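PDB 4BQN: capsular polysaccharide biosynthesis protein from Burkholderia pseudomallei, which binds coenzyme A and probably acts as an acetyltransferase in the biosynthesis of the bacterial capsular polysaccharide. Local coordinates for residues Gln96-Gly102 against Trp159-Leu164; Pro105-Ser109 against Tyr120-Leu124; Tyr197-Pro202 against Leu234-Met239. The protein carries 1 engineered substitution. One frame throughout, in Å; residues are numbered along the deposited sequence. Where two conformers were deposited one is given.

Overall arrangement
Interactions 1 and 3 line the coenzyme A pocket, and interaction 2 lies just behind it; all three are largely buried. Interaction 1 presses the loop 96-102 onto helix 153-167; its packing is aromatic and aliphatic, and its polar links are two waters, one shared with the adenine amino group. Interaction 3 joins the turn around 198-201 to the loop 234-239 near the centre of the chain. It borders the thiol end of the cofactor, uses one direct backbone bond and several waters, and is partly exposed at Tyr197 and Lys238. Interaction 2, nested between the segments of interaction 1, pairs two short strands mainly through direct hydrogen bonds. Trp100 N to Met199 O links 1 with 3, and Tyr120 OH to Asn200 OD1 links 2 with 3.

Interaction 1 (Gln96-Gly102 against Trp159-Leu164); sequences QYMHWEG and WCVDEL. With COA (coenzyme A), chain C.
Between His99 and Cys160 sits a water held by three groups: it donates to His99 O (2.7 Å from the water oxygen) and to Cys160 O, and accepts from the adenine amino group, N6A, of coenzyme A. No direct hydrogen bond joins loop 96-102 to the helix. A second water accepts from Gln96 NE2, whose OE1 accepts from Val182 N, and donates to Leu164 O; the remainder is packing. Cys160 CB lies over one face of the Trp100 six-membered ring, 3.6 Å from its centroid, and Cys160 SG follows at 4.5 Å from that centroid. Val161 CG2 meets the ring edge in plane at Trp100 CH2 (3.7 Å), while Leu164 CD1 lies near the plane at another part of the rim, by CE3. With CG turned away from the backbone N (chi1 177°), the His99 imidazole lays one face over the adenine, His99 CD2 coming 3.3 Å from C6A. In its own plane His99 NE2 donates to the anti lone pair of Glu101 OE2 (2.8 Å, 173°); Glu101 OE1 is salt-bridged to Arg299. This carboxylate also rests against Trp159, their planes 62° apart. Cofactor N8P donates to Tyr97 OH (3.1 Å). With both hydrogens given to carbonyl oxygens, the first water is oriented to accept from N6A, consistent with the amino group being read through water and backbone carbonyls while side chains pack on the ring.

Interaction 2 (Pro105-Ser109 against Tyr120-Leu124); sequences PTVNS and YVDAL
Tyr120 begins the contact by setting CB against Val107 CG1 (3.9 Å), while its CA sends a CA-H...O contact to Asn108 O. Its ring passes Ser109 OG, which lies near CD1 and is hydrogen-bonded to Gly119 O; the phenol reaches out to Asn200 OD1, a residue of the coenzyme A site. Next, Val121 forms the hydrogen-bonded pair with Asn108: Val121 N donates to Asn108 O (2.9 Å, 170°), and Val121 O accepts from Asn108 N (3.0 Å). The Val121 side chain leaves on the same face as that of Asn108 and packs on helices 269-281 and 285-296. These two short antiparallel strands make a small ribbon closed by a long loop, a hairpin that runs straight into helix 123-130. Asp122, in a non-hydrogen-bonded pair with Val107, is the N-cap of that helix, its OD1 accepting from Ile125 N. Its CG swings anti to the backbone N (chi1 -168°), which brings OD2 to Thr106 OG1 at 2.8 Å; the hydroxyl donates from above the carboxylate plane, 44° out of it, and Tyr242 OH is a second partner of OD2. Ala123 N and Leu124 N, in the first turn, both donate weak hydrogen bonds to Thr106 O (2.7 and 3.4 Å respectively). Leu124 then brings CB and CD2 against Thr106 CG2, each 3.8 Å away, and continues onto Ile145 of helix 142-151.

Interaction 3 (Tyr197-Pro202 against Leu234-Met239); sequences YTMNHP and LDVTKM. With COA (coenzyme A), chain C.
Tyr197 CB starts 3.3 Å from Thr237 O, and its ring then lies along the loop 234-239. On one flank CD2 meets Leu234 O (3.4 Å) and CE2 meets Asp235 CB. The extended Lys238 chain runs alongside in the same direction: CG touches Tyr197 CD1 (3.6 Å), and CE comes over the ring face as a CH-pi contact, 4.0 Å from the centroid and 23° off its normal. At the tip, Tyr197 OH is hydrogen-bonded to Asp232 OD2 and also accepts from a water that in turn accepts from Lys238 NZ. Behind this ring Met239 N donates to Tyr197 O (2.9 Å, 164°), the direct hydrogen bond between the segments. From here the chain folds through a type I turn, Thr198 to His201, which includes an ST turn from Thr198 OG1 to Asn200 N. The turn presents Asn200 to the cofactor, its CG 3.5 Å from C2P of coenzyme A. His201 CB packs on Leu234 CB, and CE1 on Val236 CG1. A water in the imidazole plane lies 2.7 Å from His201 ND1, donates to Leu234 O and accepts from Thr237 N. The CD2 edge lies by C2P and S1P, and the side chain is close to that of Cys14, the cysteine that can bond covalently to coenzyme A. This water probably restrains the ring's rotation, so loop 234-239 may help set the orientation of a histidine beside the thiol end.

Interaction 1 (Gln96-Gly102 against Trp159-Leu164)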
loop_
_atom_site.group_PDB
_atom_site.type_symbol
_atom_site.label_atom_id
_atom_site.label_comp_id
_atom_site.label_asym_id
_atom_site.label_seq_id
_atom_site.Cartn_x
_atom_site.Cartn_y
_atom_site.Cartn_z
ATOM N N GLN A 96 8.030 6.972 -3.874
ATOM C CA GLN A 96 7.198 6.878 -2.703
ATOM C C GLN A 96 6.612 5.472 -2.523
ATOM O O GLN A 96 6.155 4.853 -3.494
ATOM C CB GLN A 96 6.055 7.878 -2.854
ATOM C CG GLN A 96 5.030 7.880 -1.731
ATOM C CD GLN A 96 4.107 9.065 -1.876
ATOM O OE1 GLN A 96 3.498 9.254 -2.927
ATOM N NE2 GLN A 96 4.019 9.897 -0.826
ATOM N N TYR A 97 6.621 4.991 -1.278
ATOM C CA TYR A 97 5.881 3.804 -0.894
ATOM C C TYR A 97 4.456 4.272 -0.586
ATOM O O TYR A 97 4.223 5.045 0.363
ATOM C CB TYR A 97 6.515 3.111 0.307
ATOM C CG TYR A 97 5.708 1.928 0.763
ATOM C CD1 TYR A 97 5.557 0.801 -0.053
ATOM C CD2 TYR A 97 5.060 1.945 1.994
ATOM C CE1 TYR A 97 4.808 -0.287 0.360
ATOM C CE2 TYR A 97 4.304 0.859 2.420
ATOM C CZ TYR A 97 4.179 -0.251 1.595
ATOM O OH TYR A 97 3.453 -1.339 1.992
ATOM N N MET A 98 3.503 3.850 -1.404
ATOM C CA MET A 98 2.158 4.389 -1.326
ATOM C C MET A 98 1.327 3.588 -0.318
ATOM O O MET A 98 1.001 2.427 -0.552
ATOM C CB MET A 98 1.517 4.366 -2.715
ATOM C CG MET A 98 2.244 5.246 -3.703
ATOM S SD MET A 98 1.758 4.989 -5.419
ATOM C CE MET A 98 2.774 3.565 -5.834
ATOM N N HIS A 99 0.959 4.228 0.785
ATOM C CA HIS A 99 0.179 3.617 1.850
ATOM C C HIS A 99 -0.840 4.663 2.279
ATOM O O HIS A 99 -0.493 5.836 2.473
ATOM C CB HIS A 99 1.112 3.181 2.981
ATOM C CG HIS A 99 0.428 2.602 4.177
ATOM N ND1 HIS A 99 0.617 1.296 4.584
ATOM C CD2 HIS A 99 -0.400 3.167 5.091
ATOM C CE1 HIS A 99 -0.066 1.086 5.695
ATOM N NE2 HIS A 99 -0.697 2.203 6.020
ATOM N N TRP A 100 -2.096 4.252 2.390
ATOM C CA TRP A 100 -3.177 5.192 2.673
ATOM C C TRP A 100 -4.325 4.435 3.303
ATOM O O TRP A 100 -4.932 3.584 2.647
ATOM C CB TRP A 100 -3.637 5.838 1.363
ATOM C CG TRP A 100 -4.672 6.891 1.514
ATOM C CD1 TRP A 100 -6.033 6.753 1.377
ATOM C CD2 TRP A 100 -4.429 8.284 1.764
ATOM N NE1 TRP A 100 -6.650 7.978 1.552
ATOM C CE2 TRP A 100 -5.690 8.929 1.800
ATOM C CE3 TRP A 100 -3.270 9.051 1.976
ATOM C CZ2 TRP A 100 -5.820 10.301 2.014
ATOM C CZ3 TRP A 100 -3.398 10.415 2.186
ATOM C CH2 TRP A 100 -4.667 11.024 2.220
ATOM N N GLU A 101 -4.635 4.750 4.559
ATOM C CA GLU A 101 -5.687 4.052 5.324
ATOM C C GLU A 101 -7.041 4.758 5.233
ATOM O O GLU A 101 -7.995 4.346 5.872
ATOM C CB GLU A 101 -5.250 3.868 6.786
ATOM C CG GLU A 101 -4.030 2.980 6.881
ATOM C CD GLU A 101 -3.442 2.920 8.263
ATOM O OE1 GLU A 101 -4.187 3.133 9.239
ATOM O OE2 GLU A 101 -2.229 2.662 8.350
ATOM N N GLY A 102 -7.132 5.820 4.433
ATOM C CA GLY A 102 -8.318 6.656 4.479
ATOM C C GLY A 102 -9.599 6.000 4.012
ATOM O O GLY A 102 -10.669 6.379 4.463
ATOM N N TRP A 159 -3.918 12.678 9.146
ATOM C CA TRP A 159 -2.915 11.747 9.623
ATOM C C TRP A 159 -2.315 10.967 8.449
ATOM O O TRP A 159 -1.094 10.787 8.377
ATOM C CB TRP A 159 -3.505 10.813 10.675
ATOM C CG TRP A 159 -2.549 9.813 11.187
ATOM C CD1 TRP A 159 -1.656 9.971 12.215
ATOM C CD2 TRP A 159 -2.399 8.461 10.723
ATOM N NE1 TRP A 159 -0.942 8.806 12.398
ATOM C CE2 TRP A 159 -1.386 7.862 11.504
ATOM C CE3 TRP A 159 -3.026 7.704 9.725
ATOM C CZ2 TRP A 159 -0.978 6.529 11.317
ATOM C CZ3 TRP A 159 -2.624 6.373 9.539
ATOM C CH2 TRP A 159 -1.602 5.807 10.329
ATOM N N CYS A 160 -3.165 10.495 7.531
ATOM C CA CYS A 160 -2.662 9.769 6.365
ATOM C C CYS A 160 -1.684 10.610 5.543
ATOM O O CYS A 160 -0.648 10.106 5.098
ATOM C CB CYS A 160 -3.806 9.294 5.467
ATOM S SG CYS A 160 -4.856 8.025 6.222
ATOM N N VAL A 161 -1.987 11.894 5.361
ATOM C CA VAL A 161 -1.087 12.779 4.639
ATOM C C VAL A 161 0.206 12.960 5.423
ATOM O O VAL A 161 1.292 12.877 4.835
ATOM C CB VAL A 161 -1.727 14.155 4.394
ATOM C CG1 VAL A 161 -0.679 15.180 3.941
ATOM C CG2 VAL A 161 -2.830 14.005 3.368
ATOM N N ASP A 162 0.109 13.194 6.733
ATOM C CA ASP A 162 1.313 13.392 7.553
ATOM C C ASP A 162 2.252 12.188 7.536
ATOM O O ASP A 162 3.470 12.347 7.547
ATOM C CB ASP A 162 0.956 13.716 8.998
ATOM C CG ASP A 162 0.323 15.078 9.158
ATOM O OD1 ASP A 162 0.356 15.885 8.204
ATOM O OD2 ASP A 162 -0.214 15.333 10.251
ATOM N N GLU A 163 1.691 10.978 7.530
ATOM C CA GLU A 163 2.530 9.775 7.460
ATOM C C GLU A 163 3.348 9.725 6.165
ATOM O O GLU A 163 4.504 9.285 6.168
ATOM C CB GLU A 163 1.675 8.517 7.571
ATOM C CG GLU A 163 1.109 8.298 8.966
ATOM C CD GLU A 163 2.188 8.082 10.017
ATOM O OE1 GLU A 163 3.086 7.234 9.825
ATOM O OE2 GLU A 163 2.143 8.755 11.048
ATOM N N LEU A 164 2.737 10.136 5.057
ATOM C CA LEU A 164 3.456 10.230 3.791
ATOM C C LEU A 164 4.505 11.337 3.822
ATOM O O LEU A 164 5.637 11.128 3.407
ATOM C CB LEU A 164 2.479 10.427 2.631
ATOM C CG LEU A 164 1.529 9.255 2.329
ATOM C CD1 LEU A 164 0.556 9.626 1.228
ATOM C CD2 LEU A 164 2.317 8.011 1.931
HETATM N N1A COA C . 1.208 5.128 7.142
HETATM C C2A COA C . 1.161 4.191 8.123
HETATM N N3A COA C . 1.941 3.096 8.116
HETATM C C4A COA C . 2.839 2.925 7.119
HETATM C C5A COA C . 2.948 3.901 6.041
HETATM C C6A COA C . 2.059 5.054 6.100
HETATM N N6A COA C . 2.103 5.989 5.128
HETATM N N7A COA C . 3.908 3.482 5.184
HETATM C C8A COA C . 4.392 2.320 5.690
HETATM N N9A COA C . 3.734 1.984 6.822
HETATM C C1B COA C . 3.974 0.839 7.709
HETATM C C2B COA C . 4.411 -0.443 7.022
HETATM O O2B COA C . 3.273 -1.194 6.597
HETATM C C3B COA C . 5.183 -1.098 8.156
HETATM O O3B COA C . 4.207 -1.634 9.070
HETATM P P3B COA C . 4.600 -2.647 10.256
HETATM O O7A COA C . 3.261 -3.063 10.811
HETATM O O8A COA C . 5.333 -3.766 9.565
HETATM O O9A COA C . 5.456 -1.862 11.221
HETATM C C4B COA C . 5.877 0.085 8.831
HETATM O O4B COA C . 5.092 1.234 8.509
HETATM C C5B COA C . 7.324 0.301 8.387
HETATM O O5B COA C . 7.314 0.433 6.970
HETATM P P1A COA C . 8.131 1.570 6.222
HETATM O O1A COA C . 7.742 1.477 4.776
HETATM O O2A COA C . 7.954 2.894 6.904
HETATM O O3A COA C . 9.678 1.206 6.399
HETATM P P2A COA C . 10.605 -0.061 6.036
HETATM O O4A COA C . 11.078 -0.654 7.340
HETATM O O5A COA C . 11.645 0.468 5.088
HETATM O O6A COA C . 9.675 -1.129 5.310
HETATM C CBP COA C . 8.307 -2.244 3.686
HETATM C CCP COA C . 9.340 -1.141 3.908
HETATM C CDP COA C . 7.905 -2.303 2.217
HETATM C CEP COA C . 8.962 -3.574 4.018
HETATM C CAP COA C . 7.092 -1.948 4.604
HETATM O OAP COA C . 6.391 -0.798 4.127
HETATM C C9P COA C . 6.080 -3.062 4.824
HETATM O O9P COA C . 6.274 -3.914 5.681
HETATM N N8P COA C . 4.952 -3.046 4.105
HETATM C C7P COA C . 3.896 -4.033 4.293
HETATM C C6P COA C . 4.190 -5.407 3.718
HETATM C C5P COA C . 4.376 -5.265 2.232
HETATM O O5P COA C . 5.479 -5.059 1.748
HETATM N N4P COA C . 3.274 -5.379 1.514
HETATM C C3P COA C . 3.292 -5.262 0.083
HETATM C C2P COA C . 2.352 -4.160 -0.348
HETATM S S1P COA C . 2.826 -3.646 -1.951
HETATM O O HOH W 1 5.993 9.327 1.324
HETATM O O HOH W 2 -0.458 7.386 4.720
#

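Interaction 2 (Pro105-Ser109 against Tyr120-Leu124)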
loop_
_atom_site.group_PDB
_atom_site.type_symbol
_atom_site.label_atom_id
_atom_site.label_comp_id
_atom_site.label_asym_id
_atom_site.label_seq_id
_atom_site.Cartn_x
_atom_site.Cartn_y
_atom_site.Cartn_z
ATOM N N PRO A 105 -10.279 2.629 7.416
ATOM C CA PRO A 105 -9.498 3.027 8.579
ATOM C C PRO A 105 -9.432 1.939 9.657
ATOM O O PRO A 105 -8.661 2.071 10.604
ATOM C CB PRO A 105 -10.236 4.281 9.099
ATOM C CG PRO A 105 -11.091 4.734 7.973
ATOM C CD PRO A 105 -11.452 3.488 7.211
ATOM N N THR A 106 -10.240 0.883 9.519
ATOM C CA THR A 106 -10.231 -0.209 10.487
ATOM C C THR A 106 -9.293 -1.355 10.090
ATOM O O THR A 106 -9.198 -2.336 10.818
ATOM C CB THR A 106 -11.643 -0.800 10.665
ATOM O OG1 THR A 106 -12.056 -1.413 9.449
ATOM C CG2 THR A 106 -12.655 0.270 11.076
ATOM N N VAL A 107 -8.613 -1.244 8.943
ATOM C CA VAL A 107 -7.875 -2.375 8.369
ATOM C C VAL A 107 -6.380 -2.180 8.549
ATOM O O VAL A 107 -5.854 -1.098 8.328
ATOM C CB VAL A 107 -8.229 -2.575 6.870
ATOM C CG1 VAL A 107 -7.387 -3.670 6.223
ATOM C CG2 VAL A 107 -9.714 -2.871 6.700
ATOM N N ASN A 108 -5.685 -3.247 8.912
ATOM C CA ASN A 108 -4.232 -3.248 8.892
ATOM C C ASN A 108 -3.747 -4.663 8.578
ATOM O O ASN A 108 -4.498 -5.456 8.016
ATOM C CB ASN A 108 -3.660 -2.656 10.183
ATOM C CG ASN A 108 -2.331 -1.967 9.942
ATOM O OD1 ASN A 108 -1.322 -2.627 9.700
ATOM N ND2 ASN A 108 -2.325 -0.642 9.963
ATOM N N SER A 109 -2.504 -4.978 8.907
ATOM C CA SER A 109 -2.001 -6.328 8.712
ATOM C C SER A 109 -1.482 -6.815 10.052
ATOM O O SER A 109 -1.063 -6.004 10.890
ATOM C CB SER A 109 -0.914 -6.341 7.650
ATOM O OG SER A 109 -1.445 -5.883 6.420
ATOM N N TYR A 120 -4.476 -9.078 5.192
ATOM C CA TYR A 120 -5.100 -7.953 5.894
ATOM C C TYR A 120 -6.088 -8.478 6.907
ATOM O O TYR A 120 -6.676 -9.557 6.716
ATOM C CB TYR A 120 -5.838 -7.024 4.920
ATOM C CG TYR A 120 -4.960 -6.551 3.803
ATOM C CD1 TYR A 120 -4.153 -5.429 3.954
ATOM C CD2 TYR A 120 -4.888 -7.266 2.605
ATOM C CE1 TYR A 120 -3.316 -5.015 2.924
ATOM C CE2 TYR A 120 -4.049 -6.860 1.581
ATOM C CZ TYR A 120 -3.272 -5.741 1.748
ATOM O OH TYR A 120 -2.461 -5.348 0.719
ATOM N N VAL A 121 -6.249 -7.725 7.988
ATOM C CA VAL A 121 -7.238 -8.018 9.007
ATOM C C VAL A 121 -7.920 -6.732 9.457
ATOM O O VAL A 121 -7.423 -5.625 9.215
ATOM C CB VAL A 121 -6.610 -8.713 10.239
ATOM C CG1 VAL A 121 -6.021 -10.076 9.869
ATOM C CG2 VAL A 121 -5.555 -7.831 10.894
ATOM N N ASP A 122 -9.072 -6.879 10.087
ATOM C CA ASP A 122 -9.780 -5.724 10.608
ATOM C C ASP A 122 -9.344 -5.507 12.055
ATOM O O ASP A 122 -9.705 -6.270 12.955
ATOM C CB ASP A 122 -11.295 -5.888 10.450
ATOM C CG ASP A 122 -12.040 -4.605 10.720
ATOM O OD1 ASP A 122 -11.926 -4.091 11.852
ATOM O OD2 ASP A 122 -12.689 -4.085 9.780
ATOM N N ALA A 123 -8.513 -4.491 12.257
ATOM C CA ALA A 123 -7.993 -4.157 13.568
ATOM C C ALA A 123 -9.060 -3.667 14.533
ATOM O O ALA A 123 -8.902 -3.833 15.742
ATOM C CB ALA A 123 -6.877 -3.133 13.454
ATOM N N LEU A 124 -10.138 -3.063 14.038
ATOM C CA LEU A 124 -11.195 -2.671 14.968
ATOM C C LEU A 124 -11.844 -3.913 15.565
ATOM O O LEU A 124 -12.174 -3.928 16.738
ATOM C CB LEU A 124 -12.223 -1.758 14.297
ATOM C CG LEU A 124 -13.184 -1.093 15.294
ATOM C CD1 LEU A 124 -12.453 -0.195 16.286
ATOM C CD2 LEU A 124 -14.231 -0.303 14.538
#

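Interaction 3 (Tyr197-Pro202 against Leu234-Met239)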
loop_
_atom_site.group_PDB
_atom_site.type_symbol
_atom_site.label_atom_id
_atom_site.label_comp_id
_atom_site.label_asym_id
_atom_site.label_seq_id
_atom_site.Cartn_x
_atom_site.Cartn_y
_atom_site.Cartn_z
ATOM N N TYR A 197 -7.144 -0.089 -3.350
ATOM C CA TYR A 197 -7.976 -1.261 -3.047
ATOM C C TYR A 197 -7.740 -1.779 -1.611
ATOM O O TYR A 197 -8.647 -2.350 -0.981
ATOM C CB TYR A 197 -7.636 -2.385 -4.015
ATOM C CG TYR A 197 -8.115 -2.172 -5.423
ATOM C CD1 TYR A 197 -9.452 -1.880 -5.699
ATOM C CD2 TYR A 197 -7.229 -2.314 -6.497
ATOM C CE1 TYR A 197 -9.896 -1.707 -7.002
ATOM C CE2 TYR A 197 -7.667 -2.153 -7.816
ATOM C CZ TYR A 197 -9.005 -1.852 -8.066
ATOM O OH TYR A 197 -9.475 -1.687 -9.350
ATOM N N THR A 198 -6.508 -1.631 -1.128
ATOM C CA THR A 198 -6.144 -1.874 0.266
ATOM C C THR A 198 -5.165 -0.771 0.617
ATOM O O THR A 198 -4.700 -0.034 -0.290
ATOM C CB THR A 198 -5.418 -3.205 0.488
ATOM O OG1 THR A 198 -4.086 -3.061 -0.022
ATOM C CG2 THR A 198 -6.119 -4.366 -0.240
ATOM N N MET A 199 -4.836 -0.627 1.901
ATOM C CA MET A 199 -3.952 0.447 2.341
ATOM C C MET A 199 -2.667 0.551 1.534
ATOM O O MET A 199 -2.085 1.626 1.431
ATOM C CB MET A 199 -3.615 0.288 3.820
ATOM C CG MET A 199 -2.868 -0.979 4.184
ATOM S SD MET A 199 -2.823 -1.119 5.981
ATOM C CE MET A 199 -1.638 -2.441 6.182
ATOM N N ASN A 200 -2.185 -0.579 1.005
ATOM C CA ASN A 200 -0.904 -0.547 0.276
ATOM C C ASN A 200 -0.985 -1.136 -1.135
ATOM O O ASN A 200 0.038 -1.444 -1.755
ATOM C CB ASN A 200 0.213 -1.174 1.130
ATOM C CG ASN A 200 -0.143 -2.575 1.581
ATOM O OD1 ASN A 200 -0.901 -3.255 0.898
ATOM N ND2 ASN A 200 0.359 -2.990 2.742
ATOM N N HIS A 201 -2.204 -1.223 -1.665
ATOM C CA HIS A 201 -2.408 -1.629 -3.054
ATOM C C HIS A 201 -3.136 -0.548 -3.846
ATOM O O HIS A 201 -4.366 -0.526 -3.899
ATOM C CB HIS A 201 -3.203 -2.936 -3.152
ATOM C CG HIS A 201 -2.436 -4.159 -2.750
ATOM N ND1 HIS A 201 -3.017 -5.407 -2.750
ATOM C CD2 HIS A 201 -1.161 -4.338 -2.319
ATOM C CE1 HIS A 201 -2.129 -6.307 -2.367
ATOM N NE2 HIS A 201 -0.992 -5.688 -2.106
ATOM N N PRO A 202 -2.377 0.365 -4.465
ATOM C CA PRO A 202 -2.953 1.364 -5.379
ATOM C C PRO A 202 -3.787 0.738 -6.484
ATOM O O PRO A 202 -3.447 -0.339 -6.996
ATOM C CB PRO A 202 -1.706 2.041 -5.969
ATOM C CG PRO A 202 -0.698 1.919 -4.872
ATOM C CD PRO A 202 -0.935 0.576 -4.242
ATOM N N LEU A 234 -2.549 -4.449 -9.064
ATOM C CA LEU A 234 -2.683 -4.761 -7.639
ATOM C C LEU A 234 -4.147 -4.907 -7.233
ATOM O O LEU A 234 -4.563 -4.411 -6.189
ATOM C CB LEU A 234 -1.965 -3.703 -6.797
ATOM C CG LEU A 234 -0.462 -3.634 -7.066
ATOM C CD1 LEU A 234 0.132 -2.469 -6.309
ATOM C CD2 LEU A 234 0.252 -4.914 -6.669
ATOM N N ASP A 235 -4.915 -5.607 -8.061
ATOM C CA ASP A 235 -6.359 -5.734 -7.855
ATOM C C ASP A 235 -6.793 -7.048 -7.194
ATOM O O ASP A 235 -7.991 -7.340 -7.145
ATOM C CB ASP A 235 -7.102 -5.563 -9.188
ATOM C CG ASP A 235 -6.884 -6.726 -10.135
ATOM O OD1 ASP A 235 -5.838 -7.399 -10.053
ATOM O OD2 ASP A 235 -7.765 -6.960 -10.985
ATOM N N VAL A 236 -5.839 -7.823 -6.677
ATOM C CA VAL A 236 -6.140 -9.123 -6.066
ATOM C C VAL A 236 -7.208 -9.036 -4.959
ATOM O O VAL A 236 -8.145 -9.858 -4.914
ATOM C CB VAL A 236 -4.849 -9.819 -5.527
ATOM C CG1 VAL A 236 -4.040 -8.944 -4.572
ATOM C CG2 VAL A 236 -5.179 -11.151 -4.858
ATOM N N THR A 237 -7.079 -8.033 -4.098
ATOM C CA THR A 237 -7.898 -7.915 -2.906
ATOM C C THR A 237 -8.498 -6.522 -2.823
ATOM O O THR A 237 -7.812 -5.515 -3.035
ATOM C CB THR A 237 -7.069 -8.283 -1.667
ATOM O OG1 THR A 237 -6.822 -9.694 -1.718
ATOM C CG2 THR A 237 -7.761 -7.928 -0.361
ATOM N N LYS A 238 -9.793 -6.459 -2.533
ATOM C CA LYS A 238 -10.508 -5.185 -2.550
ATOM C C LYS A 238 -11.287 -5.051 -1.259
ATOM O O LYS A 238 -12.283 -5.758 -1.051
ATOM C CB LYS A 238 -11.421 -5.088 -3.781
ATOM C CG LYS A 238 -10.683 -5.230 -5.115
ATOM C CD LYS A 238 -11.580 -5.152 -6.341
ATOM C CE LYS A 238 -10.747 -5.276 -7.612
ATOM N NZ LYS A 238 -11.563 -5.336 -8.858
ATOM N N MET A 239 -10.791 -4.195 -0.372
ATOM C CA MET A 239 -11.458 -3.952 0.901
ATOM C C MET A 239 -12.731 -3.147 0.687
ATOM O O MET A 239 -12.780 -2.276 -0.185
ATOM C CB MET A 239 -10.533 -3.245 1.884
ATOM C CG MET A 239 -9.363 -4.099 2.370
ATOM S SD MET A 239 -9.910 -5.456 3.426
ATOM C CE MET A 239 -9.380 -6.883 2.506
HETATM N N1A COA C . 1.208 5.128 7.142
HETATM C C2A COA C . 1.161 4.191 8.123
HETATM N N3A COA C . 1.941 3.096 8.116
HETATM C C4A COA C . 2.839 2.925 7.119
HETATM C C5A COA C . 2.948 3.901 6.041
HETATM C C6A COA C . 2.059 5.054 6.100
HETATM N N6A COA C . 2.103 5.989 5.128
HETATM N N7A COA C . 3.908 3.482 5.184
HETATM C C8A COA C . 4.392 2.320 5.690
HETATM N N9A COA C . 3.734 1.984 6.822
HETATM C C1B COA C . 3.974 0.839 7.709
HETATM C C2B COA C . 4.411 -0.443 7.022
HETATM O O2B COA C . 3.273 -1.194 6.597
HETATM C C3B COA C . 5.183 -1.098 8.156
HETATM O O3B COA C . 4.207 -1.634 9.070
HETATM P P3B COA C . 4.600 -2.647 10.256
HETATM O O7A COA C . 3.261 -3.063 10.811
HETATM O O8A COA C . 5.333 -3.766 9.565
HETATM O O9A COA C . 5.456 -1.862 11.221
HETATM C C4B COA C . 5.877 0.085 8.831
HETATM O O4B COA C . 5.092 1.234 8.509
HETATM C C5B COA C . 7.324 0.301 8.387
HETATM O O5B COA C . 7.314 0.433 6.970
HETATM P P1A COA C . 8.131 1.570 6.222
HETATM O O1A COA C . 7.742 1.477 4.776
HETATM O O2A COA C . 7.954 2.894 6.904
HETATM O O3A COA C . 9.678 1.206 6.399
HETATM P P2A COA C . 10.605 -0.061 6.036
HETATM O O4A COA C . 11.078 -0.654 7.340
HETATM O O5A COA C . 11.645 0.468 5.088
HETATM O O6A COA C . 9.675 -1.129 5.310
HETATM C CBP COA C . 8.307 -2.244 3.686
HETATM C CCP COA C . 9.340 -1.141 3.908
HETATM C CDP COA C . 7.905 -2.303 2.217
HETATM C CEP COA C . 8.962 -3.574 4.018
HETATM C CAP COA C . 7.092 -1.948 4.604
HETATM O OAP COA C . 6.391 -0.798 4.127
HETATM C C9P COA C . 6.080 -3.062 4.824
HETATM O O9P COA C . 6.274 -3.914 5.681
HETATM N N8P COA C . 4.952 -3.046 4.105
HETATM C C7P COA C . 3.896 -4.033 4.293
HETATM C C6P COA C . 4.190 -5.407 3.718
HETATM C C5P COA C . 4.376 -5.265 2.232
HETATM O O5P COA C . 5.479 -5.059 1.748
HETATM N N4P COA C . 3.274 -5.379 1.514
HETATM C C3P COA C . 3.292 -5.262 0.083
HETATM C C2P COA C . 2.352 -4.160 -0.348
HETATM S S1P COA C . 2.826 -3.646 -1.951
HETATM O O HOH W 3 -11.605 -1.860 -2.709
HETATM O O HOH W 4 -12.133 -2.600 -9.618
HETATM O O HOH W 5 -5.373 -5.685 -3.957
HETATM O O HOH W 6 -3.504 -1.744 -9.443
#